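Long-range contacts in AT-less polyketide synthase (Streptomyces platensis subsp. rosaceus, PDB 4TKT), which probably catalyses a decarboxylative condensation that lengthens the polyketide chain in isomigrastatin biosynthesis, as ketosynthase domain 6 of MgsF: residues E458-V463 against D492-A497; I496-Q501 against P597-L602; R510-V515 against P574-W579. All coordinates share one frame; numbering follows the deposited sequence.

Contact 1. Residues E458-V463 against D492-A497; sequences ETVVVV and DLPDIA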
# COMPACT_ATOMS: atom_id res chain seq x y z
N GLU A 458 -15.74 -5.29 30.54
CA GLU A 458 -15.85 -3.97 31.15
C GLU A 458 -16.33 -2.92 30.16
O GLU A 458 -16.32 -3.14 28.94
CB GLU A 458 -14.50 -3.54 31.73
CG GLU A 458 -13.88 -4.55 32.70
CD GLU A 458 -14.60 -4.63 34.03
OE1 GLU A 458 -15.52 -3.82 34.27
OE2 GLU A 458 -14.23 -5.50 34.85
N THR A 459 -16.76 -1.78 30.68
CA THR A 459 -17.20 -0.66 29.85
C THR A 459 -16.00 0.08 29.27
O THR A 459 -15.11 0.51 30.01
CB THR A 459 -18.08 0.33 30.64
OG1 THR A 459 -19.33 -0.28 30.96
CG2 THR A 459 -18.33 1.58 29.82
N VAL A 460 -15.99 0.23 27.95
CA VAL A 460 -14.96 1.01 27.28
C VAL A 460 -15.59 2.26 26.67
O VAL A 460 -16.81 2.37 26.57
CB VAL A 460 -14.26 0.19 26.17
CG1 VAL A 460 -13.73 -1.11 26.73
CG2 VAL A 460 -15.22 -0.07 25.01
N VAL A 461 -14.75 3.20 26.26
CA VAL A 461 -15.24 4.41 25.62
C VAL A 461 -14.74 4.48 24.17
O VAL A 461 -13.54 4.63 23.91
CB VAL A 461 -14.82 5.67 26.40
CG1 VAL A 461 -13.39 5.55 26.91
CG2 VAL A 461 -15.01 6.93 25.56
N VAL A 462 -15.67 4.34 23.23
CA VAL A 462 -15.36 4.37 21.81
C VAL A 462 -15.43 5.80 21.28
O VAL A 462 -16.43 6.48 21.47
CB VAL A 462 -16.31 3.47 21.00
CG1 VAL A 462 -16.07 3.62 19.51
CG2 VAL A 462 -16.15 2.01 21.42
N VAL A 463 -14.37 6.24 20.62
CA VAL A 463 -14.24 7.63 20.20
C VAL A 463 -14.09 7.74 18.68
O VAL A 463 -13.48 6.88 18.04
CB VAL A 463 -13.05 8.30 20.93
CG1 VAL A 463 -12.14 9.05 19.97
CG2 VAL A 463 -13.56 9.19 22.05
N ASP A 492 -13.58 -7.87 21.70
CA ASP A 492 -12.68 -7.01 20.94
C ASP A 492 -12.78 -5.55 21.36
O ASP A 492 -11.95 -4.73 20.97
CB ASP A 492 -12.97 -7.14 19.44
CG ASP A 492 -12.80 -8.56 18.92
OD1 ASP A 492 -11.86 -9.25 19.37
OD2 ASP A 492 -13.61 -8.98 18.07
N LEU A 493 -13.79 -5.23 22.17
CA LEU A 493 -14.06 -3.84 22.55
C LEU A 493 -12.89 -3.08 23.21
O LEU A 493 -12.70 -1.90 22.93
CB LEU A 493 -15.28 -3.77 23.47
CG LEU A 493 -16.64 -3.82 22.77
CD1 LEU A 493 -17.75 -3.55 23.76
CD2 LEU A 493 -16.69 -2.82 21.64
N PRO A 494 -12.12 -3.74 24.10
CA PRO A 494 -10.97 -3.00 24.64
C PRO A 494 -9.94 -2.63 23.57
O PRO A 494 -9.34 -1.56 23.64
CB PRO A 494 -10.38 -3.97 25.66
CG PRO A 494 -11.53 -4.81 26.09
CD PRO A 494 -12.36 -4.99 24.85
N ASP A 495 -9.74 -3.50 22.59
CA ASP A 495 -8.79 -3.23 21.51
C ASP A 495 -9.30 -2.14 20.58
O ASP A 495 -8.55 -1.24 20.19
CB ASP A 495 -8.50 -4.50 20.71
CG ASP A 495 -7.81 -5.57 21.53
OD1 ASP A 495 -7.10 -5.21 22.50
OD2 ASP A 495 -7.96 -6.76 21.20
N ILE A 496 -10.58 -2.22 20.23
CA ILE A 496 -11.21 -1.24 19.36
C ILE A 496 -11.14 0.16 19.95
O ILE A 496 -10.75 1.11 19.28
CB ILE A 496 -12.68 -1.60 19.08
CG1 ILE A 496 -12.76 -2.91 18.28
CG2 ILE A 496 -13.38 -0.48 18.33
CD1 ILE A 496 -14.16 -3.43 18.11
N ALA A 497 -11.53 0.28 21.22
CA ALA A 497 -11.52 1.56 21.92
C ALA A 497 -10.12 2.14 21.99
O ALA A 497 -9.92 3.33 21.73
CB ALA A 497 -12.10 1.40 23.32
O HOH W 1 -12.10 4.85 21.37

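Contact 2. Residues I496-Q501 against P597-L602; sequences IAYTLQ and PRKVAL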
# COMPACT_ATOMS: atom_id res chain seq x y z
N ILE A 496 -10.58 -2.22 20.23
CA ILE A 496 -11.21 -1.24 19.36
C ILE A 496 -11.14 0.16 19.95
O ILE A 496 -10.75 1.11 19.28
CB ILE A 496 -12.68 -1.60 19.08
CG1 ILE A 496 -12.76 -2.91 18.28
CG2 ILE A 496 -13.38 -0.48 18.33
CD1 ILE A 496 -14.16 -3.43 18.11
N ALA A 497 -11.53 0.28 21.22
CA ALA A 497 -11.52 1.56 21.92
C ALA A 497 -10.12 2.14 21.99
O ALA A 497 -9.92 3.33 21.73
CB ALA A 497 -12.10 1.40 23.32
N TYR A 498 -9.15 1.31 22.33
CA TYR A 498 -7.76 1.75 22.44
C TYR A 498 -7.23 2.26 21.11
O TYR A 498 -6.58 3.31 21.05
CB TYR A 498 -6.88 0.61 22.96
CG TYR A 498 -5.42 0.97 23.09
CD1 TYR A 498 -4.97 1.77 24.13
CD2 TYR A 498 -4.48 0.51 22.17
CE1 TYR A 498 -3.63 2.10 24.25
CE2 TYR A 498 -3.15 0.84 22.28
CZ TYR A 498 -2.73 1.63 23.33
OH TYR A 498 -1.40 1.97 23.45
N THR A 499 -7.50 1.52 20.04
CA THR A 499 -7.06 1.89 18.70
C THR A 499 -7.63 3.24 18.28
O THR A 499 -6.91 4.08 17.74
CB THR A 499 -7.46 0.82 17.66
OG1 THR A 499 -6.86 -0.44 18.01
CG2 THR A 499 -6.99 1.22 16.27
N LEU A 500 -8.91 3.46 18.55
CA LEU A 500 -9.57 4.69 18.13
C LEU A 500 -9.19 5.89 19.00
O LEU A 500 -9.38 7.04 18.60
CB LEU A 500 -11.09 4.50 18.15
CG LEU A 500 -11.61 3.53 17.09
CD1 LEU A 500 -13.08 3.24 17.30
CD2 LEU A 500 -11.36 4.11 15.71
N GLN A 501 -8.65 5.62 20.18
CA GLN A 501 -8.24 6.68 21.09
C GLN A 501 -6.86 7.22 20.74
O GLN A 501 -6.70 8.40 20.44
CB GLN A 501 -8.26 6.19 22.53
CG GLN A 501 -9.65 6.09 23.14
CD GLN A 501 -9.64 5.40 24.49
OE1 GLN A 501 -8.60 5.30 25.14
NE2 GLN A 501 -10.81 4.91 24.91
N PRO A 597 -3.91 -2.74 25.49
CA PRO A 597 -4.72 -3.45 24.49
C PRO A 597 -4.03 -3.47 23.13
O PRO A 597 -3.16 -2.64 22.87
CB PRO A 597 -6.01 -2.63 24.44
CG PRO A 597 -6.06 -1.89 25.73
CD PRO A 597 -4.63 -1.59 26.06
N ARG A 598 -4.43 -4.40 22.28
CA ARG A 598 -3.83 -4.51 20.95
C ARG A 598 -4.39 -3.45 20.02
O ARG A 598 -5.56 -3.10 20.08
CB ARG A 598 -4.09 -5.90 20.35
CG ARG A 598 -3.68 -7.07 21.23
CD ARG A 598 -3.79 -8.37 20.45
NE ARG A 598 -5.01 -8.42 19.64
CZ ARG A 598 -5.29 -9.38 18.77
NH1 ARG A 598 -4.45 -10.39 18.59
NH2 ARG A 598 -6.43 -9.34 18.08
N LYS A 599 -3.53 -2.93 19.14
CA LYS A 599 -4.01 -2.12 18.04
C LYS A 599 -4.60 -3.06 17.00
O LYS A 599 -4.07 -4.14 16.77
CB LYS A 599 -2.88 -1.27 17.45
CG LYS A 599 -2.38 -0.19 18.38
CD LYS A 599 -1.04 0.35 17.94
CE LYS A 599 -0.55 1.43 18.89
NZ LYS A 599 0.94 1.57 18.86
N VAL A 600 -5.71 -2.66 16.39
CA VAL A 600 -6.35 -3.51 15.39
C VAL A 600 -6.65 -2.73 14.12
O VAL A 600 -6.66 -1.50 14.12
CB VAL A 600 -7.65 -4.13 15.92
CG1 VAL A 600 -7.35 -5.15 17.01
CG2 VAL A 600 -8.60 -3.05 16.42
N ALA A 601 -6.90 -3.45 13.04
CA ALA A 601 -7.21 -2.83 11.76
C ALA A 601 -8.65 -2.35 11.73
O ALA A 601 -9.59 -3.15 11.80
CB ALA A 601 -6.95 -3.81 10.62
N LEU A 602 -8.83 -1.04 11.63
CA LEU A 602 -10.15 -0.44 11.55
C LEU A 602 -10.24 0.42 10.29
O LEU A 602 -9.21 0.83 9.76
CB LEU A 602 -10.44 0.39 12.80
CG LEU A 602 -10.52 -0.41 14.10
CD1 LEU A 602 -10.61 0.52 15.29
CD2 LEU A 602 -11.72 -1.34 14.07

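Contact 3. Residues R510-V515 against P574-W579; sequences RFAVAV and PLAEAW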
# COMPACT_ATOMS: atom_id res chain seq x y z
N ARG A 510 -16.90 15.52 16.70
CA ARG A 510 -16.54 14.40 17.56
C ARG A 510 -17.72 13.56 18.01
O ARG A 510 -18.86 14.03 18.06
CB ARG A 510 -15.79 14.92 18.79
CG ARG A 510 -14.52 15.69 18.44
CD ARG A 510 -13.74 16.10 19.68
NE ARG A 510 -12.47 16.71 19.31
CZ ARG A 510 -11.54 17.09 20.18
NH1 ARG A 510 -11.74 16.93 21.48
NH2 ARG A 510 -10.41 17.63 19.74
N PHE A 511 -17.44 12.30 18.33
CA PHE A 511 -18.45 11.37 18.80
C PHE A 511 -17.83 10.39 19.80
O PHE A 511 -16.81 9.77 19.53
CB PHE A 511 -19.07 10.60 17.63
CG PHE A 511 -20.06 9.55 18.05
CD1 PHE A 511 -21.34 9.90 18.43
CD2 PHE A 511 -19.70 8.21 18.07
CE1 PHE A 511 -22.26 8.94 18.81
CE2 PHE A 511 -20.61 7.24 18.46
CZ PHE A 511 -21.89 7.61 18.83
N ALA A 512 -18.45 10.27 20.97
CA ALA A 512 -17.97 9.36 21.99
C ALA A 512 -19.13 8.58 22.61
O ALA A 512 -20.21 9.14 22.84
CB ALA A 512 -17.20 10.11 23.06
N VAL A 513 -18.91 7.30 22.88
CA VAL A 513 -19.94 6.47 23.48
C VAL A 513 -19.34 5.41 24.41
O VAL A 513 -18.37 4.74 24.05
CB VAL A 513 -20.82 5.79 22.40
CG1 VAL A 513 -19.95 5.03 21.40
CG2 VAL A 513 -21.84 4.86 23.04
N ALA A 514 -19.91 5.28 25.60
CA ALA A 514 -19.48 4.27 26.56
C ALA A 514 -20.31 3.00 26.40
O ALA A 514 -21.52 3.00 26.62
CB ALA A 514 -19.59 4.80 27.97
N VAL A 515 -19.66 1.91 26.00
CA VAL A 515 -20.35 0.64 25.79
C VAL A 515 -19.60 -0.52 26.43
O VAL A 515 -18.42 -0.41 26.75
CB VAL A 515 -20.54 0.34 24.29
CG1 VAL A 515 -21.56 1.28 23.67
CG2 VAL A 515 -19.21 0.44 23.55
N PRO A 574 -17.86 11.58 32.31
CA PRO A 574 -17.49 13.00 32.28
C PRO A 574 -16.34 13.29 31.33
O PRO A 574 -16.33 14.34 30.69
CB PRO A 574 -17.08 13.29 33.73
CG PRO A 574 -17.79 12.27 34.53
CD PRO A 574 -17.80 11.04 33.68
N LEU A 575 -15.40 12.36 31.22
CA LEU A 575 -14.27 12.52 30.31
C LEU A 575 -14.73 12.49 28.86
O LEU A 575 -14.32 13.32 28.05
CB LEU A 575 -13.23 11.43 30.56
CG LEU A 575 -11.97 11.49 29.69
CD1 LEU A 575 -11.27 12.82 29.85
CD2 LEU A 575 -11.03 10.34 30.03
N ALA A 576 -15.60 11.53 28.55
CA ALA A 576 -16.09 11.36 27.19
C ALA A 576 -16.89 12.57 26.72
O ALA A 576 -16.74 13.02 25.58
CB ALA A 576 -16.94 10.10 27.09
N GLU A 577 -17.73 13.09 27.59
CA GLU A 577 -18.56 14.24 27.23
C GLU A 577 -17.69 15.48 27.06
O GLU A 577 -17.88 16.25 26.13
CB GLU A 577 -19.64 14.48 28.29
CG GLU A 577 -20.69 15.49 27.87
CD GLU A 577 -21.91 15.48 28.77
OE1 GLU A 577 -21.86 14.81 29.83
OE2 GLU A 577 -22.91 16.14 28.43
N ALA A 578 -16.72 15.64 27.96
CA ALA A 578 -15.82 16.78 27.91
C ALA A 578 -14.98 16.75 26.64
O ALA A 578 -14.77 17.77 26.00
CB ALA A 578 -14.92 16.80 29.13
N TRP A 579 -14.50 15.55 26.29
CA TRP A 579 -13.70 15.37 25.09
C TRP A 579 -14.51 15.73 23.85
O TRP A 579 -14.02 16.43 22.96
CB TRP A 579 -13.19 13.93 24.99
CG TRP A 579 -12.43 13.67 23.73
CD1 TRP A 579 -11.09 13.85 23.53
CD2 TRP A 579 -12.96 13.18 22.49
NE1 TRP A 579 -10.76 13.50 22.24
CE2 TRP A 579 -11.89 13.09 21.58
CE3 TRP A 579 -14.24 12.81 22.07
CZ2 TRP A 579 -12.06 12.64 20.28
CZ3 TRP A 579 -14.41 12.37 20.77
CH2 TRP A 579 -13.32 12.29 19.89

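Contact 1. Residues E458-V463 against D492-A497
V460 turns its side chain onto the early part of helix 493-502, its two methyls straddling the carbonyl O of L493. CB sits 3.8 Å from CB of A497. CG1, anti to the carbonyl carbon (chi1 -54°), leans over the backbone of P494, with CG1 3.9 Å from the P494 CA. CG2 lies between the backbone N and the carbonyl carbon and rests against both the A497 methyl and L493, 3.7 Å from the L493 O and 4.0 Å from the L493 CB. The methyl of A497 in turn presses against the strand backbone, its CB 3.6 Å from the V461 O. No direct hydrogen bond joins the two segments; instead one water donates to V461 O and A497 O and accepts from V463 N, satisfying polar backbone atoms in a buried place. V461 O also accepts a hydrogen bond from Q501 NE2, further along the helix. The strand and helix axes come within 7.8 Å at an angle of 40°. V461 points the other way, onto A576 of helix 573-580. This is an edge strand of a three-stranded antiparallel sheet with helices on both faces, consistent with the KS-MAT linker family to which this region is assigned.

Contact 2. Residues I496-Q501 against P597-L602
T499 OG1 has two hydrogen-bond partners: it accepts the backbone N-H of V600, with N 3.0 Å from OG1 and an N-H...O angle of 150°, and it donates to D495 O, one turn earlier in its own helix. OG1 stands anti to the carbonyl carbon, beside the backbone N (chi1 -60°), and this placement lets it serve both partners. CG2 of V600 flanks the same hydroxyl, 3.5 Å from OG1. A second polar link lies close by, where the carboxylate of D495 takes the N-H of R598.

Residues P597-L602 run as an extended chain without regular secondary structure over the helix. By sequence and position this stretch is consistent with the post-AT linker of ketosynthase-acyltransferase didomains, which folds back across the linker domain toward the ketosynthase.

At its start, P597 lies over one face of the Y498 ring, its CD 4.1 Å from the ring centroid and displaced toward the rim, a CH-pi contact. The two side chains cross at about a right angle, and the proline CB also touches the Y498 CB at 3.7 Å. K599 comes to the edge of the same ring, with CG 4.1 Å from CE2, while its extended chain carries NZ on to a salt bridge with D269. The H591 ring meets Y498 edge-to-face. At the other end, L602 inserts a single methyl, CD1, among three helix residues: it is 3.6 Å from the L500 CG, 3.8 Å from the T499 CG2 and 4.2 Å from the I496 CG2.

Contact 3. Residues R510-V515 against P574-W579
R510 and W579 carry this contact through a hydrogen bond to the W579 backbone, and a cation-pi stack and CH-pi packing on its indole. The hydrogen bond runs from NH1 of R510 to the carbonyl O of W579, 2.8 Å between the atoms with an N-H...O angle of 152°. The acceptor sits at the edge of the guanidinium, near its plane. NH1 has a further, weak bond to L583 O, and NE gives its N-H to M507 O, so the group is gripped from several directions and its rotation is restrained.

Stacking comes next. The guanidinium lies flat over the indole, planes 24° apart, and CZ is 4.4 Å from the centroid of the five-membered ring, which places the cation over the pi cloud. The extended chain crosses the indole obliquely: CD hangs 3.7 Å from the centroid of the six-membered ring, over the face, and CB touches the rim, 3.5 Å from CZ3. In W579, chi1 (177°) sets CG anti to the backbone N, and the end of the side chain comes nearer the strand than its CB bond suggests, with W587 edge-to-face against the ring.

Strand 509-515 is the middle strand of a three-stranded antiparallel sheet, and helix 573-580 runs nearly antiparallel to it on one face, while helix 518-530 packs on V513 and F511 from the other side.

The apolar contacts are small. A512 and A576 meet methyl to methyl, CB to CB 4.0 Å, and with nothing larger at either position their CA atoms approach to 5.9 Å. The A512 CB also lies 4.1 Å from the W579 CE3.

In the fold
Contacts 1 and 3 lie within the small alpha/beta linker domain, and contact 2 joins its helix 493-502 to the later segment 597-602. Contacts 1 and 2 have centres about 8 Å apart and share that helix, I496 and A497 belonging to both. Contact 3 lies about 12 Å from contact 1, centre to centre, and is reached through the sheet, because strands 460-466 and 509-515 are antiparallel neighbours; V462 and V513 are joined there by backbone hydrogen bonds, and V463 packs on W579. Along the chain contact 1 closes before contact 3 opens, and contact 2 spans contact 3. The domain is therefore a sheet with helices on both faces, crossed by the late segment, from which K599 reaches D269 of the ketosynthase-family region by a salt bridge.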